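Local coordinates for protein Exo-beta-1,4-mannosidase (Rhizomucor miehei, PDB 4LYP) that probably hydrolyses terminal beta-mannose residues as a secreted fungal family 5 glycoside hydrolase with a TIM-barrel fold, and also has transglycosylation activity, at residues Arg50-Tyr62 against Tyr436-Ser448. Residues are numbered along the deposited sequence; the frame is centred on the assembly and turned at random.
Sequences RYGEPYLIRGANY and YNANLLKVQKELS. With GAI (guanidine), chain D.
L56 is the main knob on the strand side: its branched end drops onto L440 and V443, with L447, two turns on from L440, at the far side. CB rests 3.9 Å from L440 CG, while CD1 reaches V443 CG1 and the backbone at L440 O; the other methyl, CD2, turns to the bound guanidine, 3.3 Å from its N3. In return, L440 puts CD2 against the carbonyl oxygen of I57, its CG anti to the backbone N (chi1 -159°). P54, a compact ring, fits against L447 and S448, with CG on L447 and CD 3.4 Å from S448 OG. Q444 suits the strand break between these two knobs because its long chain (chi1 -175°) spans the gap and its OE1 accepts the L56 N-H at 3.1 Å, nearly straight at 174° but tilted from the carbonyl plane. Two waters bridge that same oxygen to R58. The aliphatic part of R58 crosses N437, CB 3.3 Å from N437 OD1 and CD 3.2 Å from N437 O, and the chain bends at chi3, which brings a methyl of L441 over one guanidinium face, toward its rim; its NH1 bonds to G92 O. N437 gives its amide N-H to M91 O, and its OD1 takes a water shared with G59 O. The contact sets the C-terminal helix 429-448, antiparallel, against a barrel strand. Its chemistry is divided: leucines and P54 form an apolar seam with the bound guanidine, also hydrogen-bonded to K46 O, at its edge, while Q444 OE1, gripped by one N-H and two waters, satisfies the L56 N-H where the strand is interrupted.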
loop_
_atom_site.group_PDB
_atom_site.type_symbol
_atom_site.label_atom_id
_atom_site.label_comp_id
_atom_site.label_asym_id
_atom_site.label_seq_id
_atom_site.Cartn_x
_atom_site.Cartn_y
_atom_site.Cartn_z
ATOM N N ARG A 50 -7.163 15.212 -12.540
ATOM C CA ARG A 50 -8.498 14.976 -11.965
ATOM C C ARG A 50 -9.231 16.320 -12.078
ATOM O O ARG A 50 -8.582 17.372 -11.806
ATOM C CB ARG A 50 -8.418 14.520 -10.483
ATOM C CG ARG A 50 -9.741 13.911 -10.052
ATOM C CD ARG A 50 -9.734 13.627 -8.556
ATOM N NE ARG A 50 -10.907 12.800 -8.226
ATOM C CZ ARG A 50 -11.421 12.617 -7.014
ATOM N NH1 ARG A 50 -10.956 13.311 -5.950
ATOM N NH2 ARG A 50 -12.395 11.699 -6.850
ATOM N N TYR A 51 -10.514 16.295 -12.467
ATOM C CA TYR A 51 -11.250 17.576 -12.568
ATOM C C TYR A 51 -10.554 18.533 -13.533
ATOM O O TYR A 51 -10.662 19.762 -13.341
ATOM C CB TYR A 51 -11.533 18.238 -11.216
ATOM C CG TYR A 51 -12.184 17.392 -10.165
ATOM C CD1 TYR A 51 -13.493 16.931 -10.338
ATOM C CD2 TYR A 51 -11.461 17.044 -9.004
ATOM C CE1 TYR A 51 -14.109 16.154 -9.332
ATOM C CE2 TYR A 51 -12.080 16.260 -8.011
ATOM C CZ TYR A 51 -13.339 15.781 -8.196
ATOM O OH TYR A 51 -14.008 15.057 -7.219
ATOM N N GLY A 52 -9.923 18.000 -14.579
ATOM C CA GLY A 52 -9.315 18.887 -15.614
ATOM C C GLY A 52 -8.060 19.577 -15.155
ATOM O O GLY A 52 -7.603 20.477 -15.860
ATOM N N GLU A 53 -7.496 19.173 -14.018
ATOM C CA GLU A 53 -6.283 19.829 -13.460
ATOM C C GLU A 53 -5.246 18.795 -13.059
ATOM O O GLU A 53 -5.598 17.634 -12.793
ATOM C CB GLU A 53 -6.617 20.670 -12.226
ATOM C CG GLU A 53 -7.575 21.801 -12.559
ATOM C CD GLU A 53 -8.060 22.498 -11.319
ATOM O OE1 GLU A 53 -7.677 22.257 -10.197
ATOM O OE2 GLU A 53 -8.914 23.391 -11.527
ATOM N N PRO A 54 -3.979 19.155 -13.012
ATOM C CA PRO A 54 -2.955 18.215 -12.444
ATOM C C PRO A 54 -3.426 17.694 -11.098
ATOM O O PRO A 54 -4.073 18.383 -10.326
ATOM C CB PRO A 54 -1.716 19.116 -12.328
ATOM C CG PRO A 54 -1.873 20.112 -13.475
ATOM C CD PRO A 54 -3.399 20.447 -13.430
ATOM N N TYR A 55 -2.964 16.455 -10.807
ATOM C CA TYR A 55 -3.317 15.810 -9.540
ATOM C C TYR A 55 -2.054 15.181 -8.965
ATOM O O TYR A 55 -1.447 14.292 -9.578
ATOM C CB TYR A 55 -4.423 14.774 -9.807
ATOM C CG TYR A 55 -4.953 14.075 -8.579
ATOM C CD1 TYR A 55 -5.801 14.795 -7.708
ATOM C CD2 TYR A 55 -4.721 12.754 -8.280
ATOM C CE1 TYR A 55 -6.346 14.201 -6.572
ATOM C CE2 TYR A 55 -5.270 12.125 -7.198
ATOM C CZ TYR A 55 -6.046 12.844 -6.337
ATOM O OH TYR A 55 -6.566 12.220 -5.210
ATOM N N LEU A 56 -1.592 15.682 -7.821
ATOM C CA LEU A 56 -0.446 15.138 -7.105
ATOM C C LEU A 56 -0.915 14.363 -5.897
ATOM O O LEU A 56 -1.924 14.640 -5.255
ATOM C CB LEU A 56 0.538 16.240 -6.716
ATOM C CG LEU A 56 1.305 16.880 -7.904
ATOM C CD1 LEU A 56 2.142 18.037 -7.411
ATOM C CD2 LEU A 56 2.292 15.914 -8.518
ATOM N N ILE A 57 -0.123 13.346 -5.578
ATOM C CA ILE A 57 -0.497 12.343 -4.542
ATOM C C ILE A 57 0.059 12.714 -3.163
ATOM O O ILE A 57 1.250 12.522 -2.873
ATOM C CB ILE A 57 -0.006 10.924 -4.975
ATOM C CG1 ILE A 57 -0.521 10.560 -6.391
ATOM C CG2 ILE A 57 -0.411 9.905 -3.914
ATOM C CD1 ILE A 57 -2.060 10.630 -6.578
ATOM N N ARG A 58 -0.849 13.265 -2.355
ATOM C CA ARG A 58 -0.564 13.600 -0.960
ATOM C C ARG A 58 -1.007 12.406 -0.132
ATOM O O ARG A 58 -2.117 12.400 0.437
ATOM C CB ARG A 58 -1.336 14.873 -0.577
ATOM C CG ARG A 58 -0.809 16.125 -1.271
ATOM C CD ARG A 58 -1.722 17.323 -0.978
ATOM N NE ARG A 58 -2.952 17.318 -1.772
ATOM C CZ ARG A 58 -4.170 17.676 -1.320
ATOM N NH1 ARG A 58 -4.426 17.833 -0.031
ATOM N NH2 ARG A 58 -5.144 17.864 -2.219
ATOM N N GLY A 59 -0.222 11.319 -0.163
ATOM C CA GLY A 59 -0.775 10.036 0.173
ATOM C C GLY A 59 -0.331 9.465 1.495
ATOM O O GLY A 59 0.683 9.834 2.113
ATOM N N ALA A 60 -1.125 8.459 1.893
ATOM C CA ALA A 60 -0.751 7.583 3.043
ATOM C C ALA A 60 -1.112 6.141 2.710
ATOM O O ALA A 60 -2.004 5.908 1.854
ATOM C CB ALA A 60 -1.507 7.973 4.319
ATOM N N ASN A 61 -0.532 5.192 3.414
ATOM C CA ASN A 61 -1.026 3.805 3.412
ATOM C C ASN A 61 -1.938 3.611 4.629
ATOM O O ASN A 61 -1.634 4.033 5.752
ATOM C CB ASN A 61 0.132 2.821 3.519
ATOM C CG ASN A 61 0.830 2.664 2.183
ATOM O OD1 ASN A 61 0.408 1.832 1.351
ATOM N ND2 ASN A 61 1.876 3.449 1.937
ATOM N N TYR A 62 -3.066 2.948 4.370
ATOM C CA TYR A 62 -4.092 2.663 5.395
ATOM C C TYR A 62 -4.733 1.329 5.042
ATOM O O TYR A 62 -5.954 1.211 4.838
ATOM C CB TYR A 62 -5.099 3.816 5.415
ATOM C CG TYR A 62 -6.038 3.838 6.628
ATOM C CD1 TYR A 62 -5.499 3.994 7.922
ATOM C CD2 TYR A 62 -7.420 3.795 6.476
ATOM C CE1 TYR A 62 -6.321 4.040 9.056
ATOM C CE2 TYR A 62 -8.230 3.897 7.585
ATOM C CZ TYR A 62 -7.688 3.997 8.845
ATOM O OH TYR A 62 -8.567 4.046 9.920
ATOM N N TYR A 436 4.519 18.807 4.164
ATOM C CA TYR A 436 4.748 18.249 2.864
ATOM C C TYR A 436 3.519 18.290 1.960
ATOM O O TYR A 436 3.557 18.699 0.809
ATOM C CB TYR A 436 5.240 16.788 2.976
ATOM C CG TYR A 436 5.107 15.995 1.667
ATOM C CD1 TYR A 436 5.897 16.282 0.567
ATOM C CD2 TYR A 436 4.266 14.906 1.626
ATOM C CE1 TYR A 436 5.859 15.477 -0.534
ATOM C CE2 TYR A 436 4.200 14.112 0.516
ATOM C CZ TYR A 436 5.060 14.374 -0.557
ATOM O OH TYR A 436 5.054 13.546 -1.684
ATOM N N ASN A 437 2.387 17.862 2.536
ATOM C CA ASN A 437 1.164 17.850 1.757
ATOM C C ASN A 437 0.806 19.268 1.330
ATOM O O ASN A 437 0.355 19.468 0.186
ATOM C CB ASN A 437 0.057 17.158 2.536
ATOM C CG ASN A 437 0.279 15.664 2.665
ATOM O OD1 ASN A 437 0.882 15.032 1.818
ATOM N ND2 ASN A 437 -0.262 15.079 3.745
ATOM N N ALA A 438 0.975 20.247 2.236
ATOM C CA ALA A 438 0.745 21.662 1.846
ATOM C C ALA A 438 1.704 22.057 0.713
ATOM O O ALA A 438 1.255 22.724 -0.258
ATOM C CB ALA A 438 0.886 22.536 3.061
ATOM N N ASN A 439 2.967 21.672 0.797
ATOM C CA ASN A 439 3.914 22.023 -0.225
ATOM C C ASN A 439 3.573 21.370 -1.577
ATOM O O ASN A 439 3.680 22.005 -2.641
ATOM C CB ASN A 439 5.321 21.608 0.190
ATOM C CG ASN A 439 5.884 22.418 1.315
ATOM O OD1 ASN A 439 5.405 23.546 1.605
ATOM N ND2 ASN A 439 6.871 21.822 2.030
ATOM N N LEU A 440 3.119 20.121 -1.559
ATOM C CA LEU A 440 2.811 19.414 -2.802
ATOM C C LEU A 440 1.531 19.981 -3.386
ATOM O O LEU A 440 1.440 20.129 -4.628
ATOM C CB LEU A 440 2.632 17.947 -2.501
ATOM C CG LEU A 440 2.805 17.032 -3.704
ATOM C CD1 LEU A 440 4.266 17.047 -4.225
ATOM C CD2 LEU A 440 2.481 15.580 -3.321
ATOM N N LEU A 441 0.554 20.357 -2.556
ATOM C CA LEU A 441 -0.642 21.018 -3.116
ATOM C C LEU A 441 -0.300 22.377 -3.737
ATOM O O LEU A 441 -0.858 22.702 -4.824
ATOM C CB LEU A 441 -1.720 21.178 -2.035
ATOM C CG LEU A 441 -3.018 21.832 -2.485
ATOM C CD1 LEU A 441 -3.622 21.080 -3.652
ATOM C CD2 LEU A 441 -3.953 21.895 -1.257
ATOM N N LYS A 442 0.597 23.143 -3.126
ATOM C CA LYS A 442 1.025 24.369 -3.733
ATOM C C LYS A 442 1.641 24.135 -5.130
ATOM O O LYS A 442 1.366 24.851 -6.080
ATOM C CB LYS A 442 2.003 25.103 -2.811
ATOM C CG LYS A 442 2.476 26.442 -3.360
ATOM C CD LYS A 442 3.435 27.121 -2.395
ATOM C CE LYS A 442 3.848 28.528 -2.835
ATOM N NZ LYS A 442 3.163 29.602 -2.016
ATOM N N VAL A 443 2.449 23.106 -5.255
ATOM C CA VAL A 443 3.028 22.730 -6.532
ATOM C C VAL A 443 1.931 22.388 -7.509
ATOM O O VAL A 443 1.927 22.807 -8.680
ATOM C CB VAL A 443 4.095 21.614 -6.430
ATOM C CG1 VAL A 443 4.492 21.132 -7.795
ATOM C CG2 VAL A 443 5.312 22.100 -5.646
ATOM N N GLN A 444 0.966 21.581 -7.061
ATOM C CA GLN A 444 -0.142 21.176 -7.958
ATOM C C GLN A 444 -0.842 22.448 -8.538
ATOM O O GLN A 444 -1.134 22.498 -9.730
ATOM C CB GLN A 444 -1.189 20.327 -7.239
ATOM C CG GLN A 444 -2.269 19.818 -8.175
ATOM C CD GLN A 444 -3.374 19.143 -7.402
ATOM O OE1 GLN A 444 -3.184 18.076 -6.773
ATOM N NE2 GLN A 444 -4.501 19.813 -7.332
ATOM N N LYS A 445 -1.095 23.432 -7.675
ATOM C CA LYS A 445 -1.702 24.683 -8.122
ATOM C C LYS A 445 -0.830 25.428 -9.107
ATOM O O LYS A 445 -1.331 25.849 -10.131
ATOM C CB LYS A 445 -2.104 25.512 -6.916
ATOM C CG LYS A 445 -3.236 24.876 -6.092
ATOM C CD LYS A 445 -3.630 25.688 -4.846
ATOM C CE LYS A 445 -4.672 24.933 -3.964
ATOM N NZ LYS A 445 -4.908 25.398 -2.537
ATOM N N GLU A 446 0.468 25.519 -8.857
ATOM C CA GLU A 446 1.364 26.167 -9.847
ATOM C C GLU A 446 1.271 25.462 -11.177
ATOM O O GLU A 446 1.216 26.111 -12.254
ATOM C CB GLU A 446 2.803 26.133 -9.368
ATOM C CG GLU A 446 3.141 26.969 -8.183
ATOM C CD GLU A 446 2.748 28.404 -8.288
ATOM O OE1 GLU A 446 2.803 28.949 -9.422
ATOM O OE2 GLU A 446 2.340 28.949 -7.170
ATOM N N LEU A 447 1.263 24.118 -11.185
ATOM C CA LEU A 447 1.190 23.339 -12.412
ATOM C C LEU A 447 -0.131 23.467 -13.097
ATOM O O LEU A 447 -0.229 23.086 -14.282
ATOM C CB LEU A 447 1.524 21.855 -12.105
ATOM C CG LEU A 447 2.891 21.573 -11.557
ATOM C CD1 LEU A 447 3.010 20.073 -11.216
ATOM C CD2 LEU A 447 3.990 21.983 -12.568
ATOM N N SER A 448 -1.150 23.989 -12.408
ATOM C CA SER A 448 -2.458 24.095 -13.009
ATOM C C SER A 448 -2.655 25.380 -13.833
ATOM O O SER A 448 -3.660 25.467 -14.519
ATOM C CB SER A 448 -3.512 24.102 -11.869
ATOM O OG SER A 448 -3.457 22.902 -11.101
HETATM C C GAI D . 1.686 16.660 -12.535
HETATM N N1 GAI D . 1.285 17.626 -13.549
HETATM N N2 GAI D . 2.663 15.613 -12.436
HETATM N N3 GAI D . 0.971 16.621 -11.468
HETATM O O HOH W 1 -5.207 22.137 -9.013
HETATM O O HOH W 2 -2.000 17.378 -4.383
HETATM O O HOH W 3 -5.285 17.230 -5.025
HETATM O O HOH W 4 1.665 12.496 2.702
#